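Local coordinates for At5g01750 protein (Arabidopsis thaliana, PDB 1ZXU), which is of unknown function, but might be related to the phospholipid scramblases and the tubby-like superfamily of membrane-tethered transcription factors, at residues A[36-41]-A[195-200]; A[76-81]-A[203-208]. All coordinates share one frame; numbering follows the deposited sequence.

Overall arrangement
Both interactions tie helix 197-211, at the C-terminal end of the chain, to the closed antiparallel barrel that surrounds it, the plan of the tubby-like fold. Interaction 1 joins the first turn of the helix to strand 38-43, the first in the barrel; interaction 2 joins later turns to strand 77-81, the fourth. Their centres lie about 15 Å apart, and their helical segments follow closely in sequence. Along the chain the order is 36-41, 76-81, 195-200, 203-208, so the two contacts cross: the strands come early in the chain and the helix that threads the barrel comes last. Interaction 1 is mainly apolar, whereas interaction 2 adds a buried arginine and a water.

Interaction 1. Residues A[36-41]-A[195-200]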
ATOM      1  N   TYR A  36      17.382  -0.444   5.314  1.00 30.11           N
ATOM      2  CA  TYR A  36      17.109  -1.281   6.481  1.00 29.55           C
ATOM      3  C   TYR A  36      15.603  -1.620   6.436  1.00 26.02           C
ATOM      4  O   TYR A  36      14.832  -0.902   5.777  1.00 22.77           O
ATOM      5  CB  TYR A  36      17.439  -0.541   7.786  1.00 30.81           C
ATOM      6  CG  TYR A  36      17.123   0.923   7.663  1.00 32.93           C
ATOM      7  CD1 TYR A  36      15.838   1.410   7.941  1.00 35.97           C
ATOM      8  CD2 TYR A  36      18.108   1.829   7.248  1.00 37.10           C
ATOM      9  CE1 TYR A  36      15.531   2.752   7.781  1.00 36.79           C
ATOM     10  CE2 TYR A  36      17.816   3.178   7.097  1.00 40.13           C
ATOM     11  CZ  TYR A  36      16.532   3.628   7.352  1.00 36.20           C
ATOM     12  OH  TYR A  36      16.238   4.965   7.204  1.00 40.10           O
ATOM     13  N   PRO A  37      15.208  -2.695   7.125  1.00 27.09           N
ATOM     14  CA  PRO A  37      13.758  -2.929   7.320  1.00 25.51           C
ATOM     15  C   PRO A  37      13.079  -1.822   8.097  1.00 24.86           C
ATOM     16  O   PRO A  37      13.653  -1.226   9.021  1.00 25.04           O
ATOM     17  CB  PRO A  37      13.710  -4.263   8.063  1.00 24.06           C
ATOM     18  CG  PRO A  37      15.066  -4.935   7.702  1.00 31.18           C
ATOM     19  CD  PRO A  37      16.018  -3.770   7.728  1.00 27.32           C
ATOM     20  N   ILE A  38      11.829  -1.543   7.734  1.00 20.71           N
ATOM     21  CA  ILE A  38      10.989  -0.540   8.373  1.00 21.18           C
ATOM     22  C   ILE A  38       9.696  -1.245   8.765  1.00 20.89           C
ATOM     23  O   ILE A  38       9.164  -2.004   7.937  1.00 22.93           O
ATOM     24  CB  ILE A  38      10.616   0.531   7.337  1.00 23.44           C
ATOM     25  CG1 ILE A  38      11.826   1.424   7.063  1.00 29.71           C
ATOM     26  CG2 ILE A  38       9.401   1.382   7.808  1.00 27.45           C
ATOM     27  CD1 ILE A  38      11.554   2.454   5.962  1.00 38.32           C
ATOM     28  N   ASP A  39       9.201  -1.021   9.983  1.00 18.91           N
ATOM     29  CA  ASP A  39       7.912  -1.589  10.428  1.00 17.46           C
ATOM     30  C   ASP A  39       6.916  -0.458  10.378  1.00 19.87           C
ATOM     31  O   ASP A  39       7.216   0.623  10.871  1.00 22.90           O
ATOM     32  CB  ASP A  39       7.960  -2.107  11.838  1.00 17.72           C
ATOM     33  CG  ASP A  39       8.536  -3.520  11.920  1.00 32.28           C
ATOM     34  OD1 ASP A  39       9.098  -4.009  10.929  1.00 25.16           O
ATOM     35  OD2 ASP A  39       8.423  -4.150  12.981  1.00 46.39           O
HETATM   36  N   MSE A  40       5.792  -0.685   9.719  1.00 14.31           N
HETATM   37  CA  MSE A  40       4.752   0.363   9.652  1.00 13.57           C
HETATM   38  C   MSE A  40       3.529  -0.080  10.386  1.00 13.93           C
HETATM   39  O   MSE A  40       3.273  -1.294  10.534  1.00 14.84           O
HETATM   40  CB  MSE A  40       4.374   0.672   8.199  1.00 14.03           C
HETATM   41  CG  MSE A  40       5.553   0.961   7.304  1.00 16.77           C
HETATM   42 SE   MSE A  40       5.030   1.514   5.515  1.00 16.38          SE
HETATM   43  CE  MSE A  40       3.697   0.176   5.284  1.00 12.70           C
ATOM     44  N   ALA A  41       2.721   0.880  10.872  1.00 13.03           N
ATOM     45  CA  ALA A  41       1.521   0.502  11.597  1.00 12.32           C
ATOM     46  C   ALA A  41       0.448   1.558  11.346  1.00 13.30           C
ATOM     47  O   ALA A  41       0.792   2.674  10.917  1.00 14.95           O
ATOM     48  CB  ALA A  41       1.841   0.448  13.106  1.00 18.64           C
ATOM     49  N   VAL A 195      12.697  -2.360  -0.591  1.00 16.50           N
ATOM     50  CA  VAL A 195      11.348  -2.477  -1.102  1.00 15.96           C
ATOM     51  C   VAL A 195      10.663  -1.102  -0.907  1.00 14.09           C
ATOM     52  O   VAL A 195      10.829  -0.451   0.122  1.00 15.23           O
ATOM     53  CB  VAL A 195      10.614  -3.530  -0.257  1.00 14.97           C
ATOM     54  CG1 VAL A 195       9.090  -3.586  -0.571  1.00 14.75           C
ATOM     55  CG2 VAL A 195      11.235  -4.925  -0.501  1.00 18.28           C
ATOM     56  N   ASP A 196       9.846  -0.736  -1.876  1.00 15.66           N
ATOM     57  CA  ASP A 196       9.199   0.586  -1.877  1.00 15.98           C
ATOM     58  C   ASP A 196       8.128   0.629  -0.799  1.00 13.53           C
ATOM     59  O   ASP A 196       7.116  -0.076  -0.897  1.00 12.61           O
ATOM     60  CB  ASP A 196       8.623   0.767  -3.271  1.00 15.11           C
ATOM     61  CG  ASP A 196       8.040   2.147  -3.504  1.00 17.74           C
ATOM     62  OD1 ASP A 196       7.382   2.668  -2.588  1.00 14.44           O
ATOM     63  OD2 ASP A 196       8.214   2.670  -4.619  1.00 16.34           O
ATOM     64  N   TYR A 197       8.359   1.414   0.252  1.00 13.47           N
ATOM     65  CA  TYR A 197       7.392   1.353   1.372  1.00 12.87           C
ATOM     66  C   TYR A 197       6.102   2.152   1.072  1.00 12.53           C
ATOM     67  O   TYR A 197       5.075   1.975   1.760  1.00 12.78           O
ATOM     68  CB  TYR A 197       8.051   1.695   2.740  1.00 13.35           C
ATOM     69  CG  TYR A 197       8.423   3.164   2.982  1.00 13.39           C
ATOM     70  CD1 TYR A 197       7.434   4.119   3.300  1.00 16.21           C
ATOM     71  CD2 TYR A 197       9.784   3.547   2.941  1.00 18.29           C
ATOM     72  CE1 TYR A 197       7.785   5.454   3.577  1.00 21.71           C
ATOM     73  CE2 TYR A 197      10.133   4.878   3.215  1.00 25.95           C
ATOM     74  CZ  TYR A 197       9.113   5.809   3.510  1.00 24.17           C
ATOM     75  OH  TYR A 197       9.428   7.150   3.776  1.00 31.38           O
ATOM     76  N   ALA A 198       6.145   3.026   0.064  1.00 12.75           N
ATOM     77  CA  ALA A 198       4.881   3.702  -0.339  1.00 10.91           C
ATOM     78  C   ALA A 198       4.021   2.683  -1.066  1.00 13.97           C
ATOM     79  O   ALA A 198       2.813   2.591  -0.876  1.00 12.75           O
ATOM     80  CB  ALA A 198       5.123   4.927  -1.213  1.00 12.27           C
ATOM     81  N   PHE A 199       4.675   1.875  -1.878  1.00  9.69           N
ATOM     82  CA  PHE A 199       3.933   0.785  -2.538  1.00 12.34           C
ATOM     83  C   PHE A 199       3.292  -0.146  -1.473  1.00 11.11           C
ATOM     84  O   PHE A 199       2.090  -0.415  -1.502  1.00 11.67           O
ATOM     85  CB  PHE A 199       4.944   0.021  -3.402  1.00 11.65           C
ATOM     86  CG  PHE A 199       4.395  -1.277  -3.950  1.00 12.96           C
ATOM     87  CD1 PHE A 199       3.180  -1.305  -4.677  1.00 16.98           C
ATOM     88  CD2 PHE A 199       5.056  -2.483  -3.671  1.00 13.46           C
ATOM     89  CE1 PHE A 199       2.658  -2.494  -5.179  1.00 17.83           C
ATOM     90  CE2 PHE A 199       4.571  -3.663  -4.201  1.00 14.42           C
ATOM     91  CZ  PHE A 199       3.348  -3.707  -4.926  1.00 17.34           C
ATOM     92  N   ILE A 200       4.070  -0.615  -0.504  1.00 10.09           N
ATOM     93  CA  ILE A 200       3.485  -1.466   0.521  1.00 10.16           C
ATOM     94  C   ILE A 200       2.345  -0.773   1.340  1.00 10.26           C
ATOM     95  O   ILE A 200       1.293  -1.371   1.601  1.00 10.10           O
ATOM     96  CB  ILE A 200       4.566  -2.022   1.456  1.00 10.29           C
ATOM     97  CG1 ILE A 200       5.648  -2.754   0.624  1.00 10.50           C
ATOM     98  CG2 ILE A 200       3.846  -2.880   2.533  1.00 12.44           C
ATOM     99  CD1 ILE A 200       5.120  -3.957  -0.183  1.00 13.35           C
TER
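The Tyr197 ring is met obliquely by two side chains of strand 38-43: Ile38 approaches beside its CD2-CE2 bond, and Met40, present as selenomethionine, from near CD1. The edge-to-face partner of this ring is Tyr32. This is where the central helix of a tubby-like barrel begins, its first turn leaning on the first strand. The tip of Ile38 does the touching, with CD1 3.7 Å from Tyr197 CD2; CG1 is anti to the carbonyl carbon (chi1 -74°) and the extended chain carries the methyl inward. Met40 crosses the tyrosine at about a right angle in an oblique Met-aromatic contact; its SE lies nearest Tyr197 O, at 3.8 Å, with Tyr197 CB just beyond. Its chain then bends at chi3, which brings CE to 4.1 Å from Ile200 CG2. The long, unbranched methionine chain, with selenium in place of sulfur here, suits this place, since it can follow both the tyrosine and the CG2 methyl of Ile200, about one turn further along the helix. Asp196 starts the helix as N-cap, and its OD2 also accepts from the backbone N of Val27, Val28 and Asp29. Its OD1 takes a 2.9 Å bond from Phe199 N, arriving from above the carboxylate plane.

Interaction 2. Residues A[76-81]-A[203-208]; sequences DKRVLL and LVVILD
The central helix meets the barrel wall here, as Val205 on helix 197-211 packs against Arg78 and Leu80 of strand 77-81. The segment axes approach to 10.4 Å and run in roughly opposite directions, 146° between their N-to-C senses. Valine fits between the two partners because its branches divide the work: CG2 meets Leu80 CD1 tip to tip at 4.0 Å, while CG1 lies over one face of the Arg78 guanidinium, 3.9 Å from Arg78 NH1 and offset toward the rim. Arg78 leaves the strand with CG anti to the backbone N (chi1 -162°), then bends at chi2 and chi3 to fold its head toward the helix. In this tubby-like barrel Val67 and Phe54 of neighbouring strands also touch Arg78, and a charge among such apolar neighbours would probably be costly without polar partners. Arg78 NH1 donates to Gly52 O and to a water, whose 2.5 Å separation from NH1 is unusually short, making its exact position doubtful. That water donates in turn to Val205 O at 2.9 Å and to Asp208 OD2 at 2.6 Å. It thus appears to bridge Arg78 NH1 and Asp208 OD2, which lie 4.4 Å apart, beyond a salt bridge. Asp208 OD1 forms its salt bridge with Arg44.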
ATOM      1  N   ASP A  76     -14.927   6.462  -3.404  1.00 27.00           N
ATOM      2  CA  ASP A  76     -14.269   5.653  -4.413  1.00 27.08           C
ATOM      3  C   ASP A  76     -12.741   5.923  -4.469  1.00 24.35           C
ATOM      4  O   ASP A  76     -12.036   5.284  -5.224  1.00 22.92           O
ATOM      5  CB  ASP A  76     -14.896   5.946  -5.770  1.00 28.87           C
ATOM      6  CG  ASP A  76     -14.659   7.383  -6.242  1.00 36.36           C
ATOM      7  OD1 ASP A  76     -14.851   8.344  -5.442  1.00 41.83           O
ATOM      8  OD2 ASP A  76     -14.296   7.563  -7.419  1.00 42.92           O
ATOM      9  N   LYS A  77     -12.256   6.903  -3.707  1.00 22.48           N
ATOM     10  CA  LYS A  77     -10.875   7.390  -3.902  1.00 19.25           C
ATOM     11  C   LYS A  77     -10.244   7.562  -2.525  1.00 18.10           C
ATOM     12  O   LYS A  77     -10.901   8.014  -1.581  1.00 19.19           O
ATOM     13  CB  LYS A  77     -10.815   8.785  -4.564  1.00 20.78           C
ATOM     14  CG  LYS A  77     -10.956   8.882  -6.020  1.00 24.85           C
ATOM     15  CD  LYS A  77     -10.392  10.255  -6.438  1.00 30.38           C
ATOM     16  CE  LYS A  77     -10.680  10.574  -7.901  1.00 40.75           C
ATOM     17  NZ  LYS A  77     -12.122  10.836  -8.206  1.00 50.22           N
ATOM     18  N   ARG A  78      -8.954   7.212  -2.401  1.00 15.99           N
ATOM     19  CA  ARG A  78      -8.231   7.557  -1.219  1.00 15.00           C
ATOM     20  C   ARG A  78      -6.914   8.133  -1.711  1.00 15.68           C
ATOM     21  O   ARG A  78      -6.422   7.715  -2.736  1.00 17.42           O
ATOM     22  CB  ARG A  78      -7.904   6.288  -0.421  1.00 15.22           C
ATOM     23  CG  ARG A  78      -7.546   6.582   1.000  1.00 23.56           C
ATOM     24  CD  ARG A  78      -8.859   6.640   1.835  1.00 30.31           C
ATOM     25  NE  ARG A  78      -9.635   5.453   1.495  1.00 28.75           N
ATOM     26  CZ  ARG A  78      -9.586   4.317   2.177  1.00 26.17           C
ATOM     27  NH1 ARG A  78      -8.898   4.219   3.323  1.00 27.30           N
ATOM     28  NH2 ARG A  78     -10.318   3.285   1.750  1.00 39.31           N
ATOM     29  N   VAL A  79      -6.347   9.057  -0.961  1.00 12.02           N
ATOM     30  CA  VAL A  79      -4.995   9.529  -1.246  1.00 12.63           C
ATOM     31  C   VAL A  79      -4.058   9.271  -0.052  1.00 12.74           C
ATOM     32  O   VAL A  79      -4.484   9.309   1.099  1.00 14.13           O
ATOM     33  CB  VAL A  79      -5.009  11.071  -1.618  1.00 16.30           C
ATOM     34  CG1 VAL A  79      -5.451  11.898  -0.445  1.00 21.61           C
ATOM     35  CG2 VAL A  79      -3.620  11.545  -2.097  1.00 19.82           C
ATOM     36  N   LEU A  80      -2.808   8.946  -0.346  1.00 11.45           N
ATOM     37  CA  LEU A  80      -1.719   8.850   0.656  1.00 11.78           C
ATOM     38  C   LEU A  80      -0.916  10.113   0.531  1.00 14.54           C
ATOM     39  O   LEU A  80      -0.396  10.396  -0.566  1.00 16.99           O
ATOM     40  CB  LEU A  80      -0.812   7.639   0.351  1.00 13.67           C
ATOM     41  CG  LEU A  80      -1.314   6.410   1.064  1.00 21.78           C
ATOM     42  CD1 LEU A  80      -2.613   5.979   0.342  1.00 19.51           C
ATOM     43  CD2 LEU A  80      -0.239   5.370   0.939  1.00 25.91           C
ATOM     44  N   LEU A  81      -0.852  10.892   1.610  1.00 12.76           N
ATOM     45  CA  LEU A  81      -0.088  12.157   1.635  1.00 12.90           C
ATOM     46  C   LEU A  81       1.153  11.947   2.429  1.00 14.60           C
ATOM     47  O   LEU A  81       1.143  11.216   3.412  1.00 16.10           O
ATOM     48  CB  LEU A  81      -0.885  13.279   2.320  1.00 17.57           C
ATOM     49  CG  LEU A  81      -2.319  13.438   1.797  1.00 17.32           C
ATOM     50  CD1 LEU A  81      -3.067  14.498   2.651  1.00 29.48           C
ATOM     51  CD2 LEU A  81      -2.297  13.922   0.423  1.00 20.59           C
ATOM     52  N   LEU A 203      -0.851  -0.995  -0.439  1.00 10.83           N
ATOM     53  CA  LEU A 203      -1.473  -2.294  -0.320  1.00 11.72           C
ATOM     54  C   LEU A 203      -2.204  -2.440   1.012  1.00 10.97           C
ATOM     55  O   LEU A 203      -3.241  -3.072   1.084  1.00 13.82           O
ATOM     56  CB  LEU A 203      -0.420  -3.427  -0.522  1.00 11.22           C
ATOM     57  CG  LEU A 203       0.195  -3.429  -1.923  1.00 13.86           C
ATOM     58  CD1 LEU A 203       1.197  -4.643  -2.010  1.00 15.08           C
ATOM     59  CD2 LEU A 203      -0.858  -3.633  -3.009  1.00 14.16           C
ATOM     60  N   VAL A 204      -1.583  -1.935   2.093  1.00 11.54           N
ATOM     61  CA  VAL A 204      -2.193  -1.944   3.413  1.00 11.42           C
ATOM     62  C   VAL A 204      -3.520  -1.193   3.394  1.00 12.10           C
ATOM     63  O   VAL A 204      -4.530  -1.679   3.941  1.00 13.13           O
ATOM     64  CB  VAL A 204      -1.241  -1.338   4.436  1.00 13.11           C
ATOM     65  CG1 VAL A 204      -1.992  -1.088   5.821  1.00 11.76           C
ATOM     66  CG2 VAL A 204       0.001  -2.280   4.583  1.00 12.93           C
ATOM     67  N   VAL A 205      -3.528  -0.075   2.686  1.00 11.02           N
ATOM     68  CA  VAL A 205      -4.753   0.708   2.490  1.00 10.38           C
ATOM     69  C   VAL A 205      -5.848  -0.110   1.778  1.00 11.09           C
ATOM     70  O   VAL A 205      -6.996  -0.133   2.211  1.00 13.26           O
ATOM     71  CB  VAL A 205      -4.476   2.036   1.784  1.00 12.37           C
ATOM     72  CG1 VAL A 205      -5.808   2.758   1.463  1.00 14.78           C
ATOM     73  CG2 VAL A 205      -3.549   2.920   2.697  1.00 14.98           C
ATOM     74  N   ILE A 206      -5.470  -0.755   0.701  1.00  9.83           N
ATOM     75  CA  ILE A 206      -6.415  -1.635  -0.026  1.00 12.39           C
ATOM     76  C   ILE A 206      -6.916  -2.806   0.847  1.00 12.92           C
ATOM     77  O   ILE A 206      -8.122  -3.155   0.820  1.00 15.95           O
ATOM     78  CB  ILE A 206      -5.772  -2.146  -1.337  1.00 13.42           C
ATOM     79  CG1 ILE A 206      -5.619  -0.971  -2.307  1.00 13.49           C
ATOM     80  CG2 ILE A 206      -6.632  -3.230  -1.955  1.00 14.74           C
ATOM     81  CD1 ILE A 206      -4.719  -1.273  -3.518  1.00 18.60           C
ATOM     82  N   LEU A 207      -6.025  -3.457   1.600  1.00 10.84           N
ATOM     83  CA  LEU A 207      -6.467  -4.520   2.503  1.00 14.34           C
ATOM     84  C   LEU A 207      -7.452  -4.021   3.517  1.00 14.45           C
ATOM     85  O   LEU A 207      -8.426  -4.696   3.841  1.00 16.61           O
ATOM     86  CB  LEU A 207      -5.270  -5.144   3.202  1.00 15.18           C
ATOM     87  CG  LEU A 207      -4.391  -5.967   2.267  1.00 20.43           C
ATOM     88  CD1 LEU A 207      -3.079  -6.262   2.922  1.00 21.02           C
ATOM     89  CD2 LEU A 207      -5.174  -7.279   1.917  1.00 18.86           C
ATOM     90  N   ASP A 208      -7.162  -2.855   4.080  1.00 14.84           N
ATOM     91  CA  ASP A 208      -8.086  -2.249   5.040  1.00 16.82           C
ATOM     92  C   ASP A 208      -9.471  -1.990   4.363  1.00 18.36           C
ATOM     93  O   ASP A 208     -10.523  -2.253   4.985  1.00 20.54           O
ATOM     94  CB  ASP A 208      -7.504  -0.947   5.517  1.00 15.90           C
ATOM     95  CG  ASP A 208      -8.451  -0.211   6.454  1.00 20.76           C
ATOM     96  OD1 ASP A 208      -8.498  -0.619   7.603  1.00 25.55           O
ATOM     97  OD2 ASP A 208      -9.096   0.731   5.981  1.00 22.14           O
TER
HETATM   98  O   HOH W   1      -8.603   1.783   3.648  1.00 24.93           O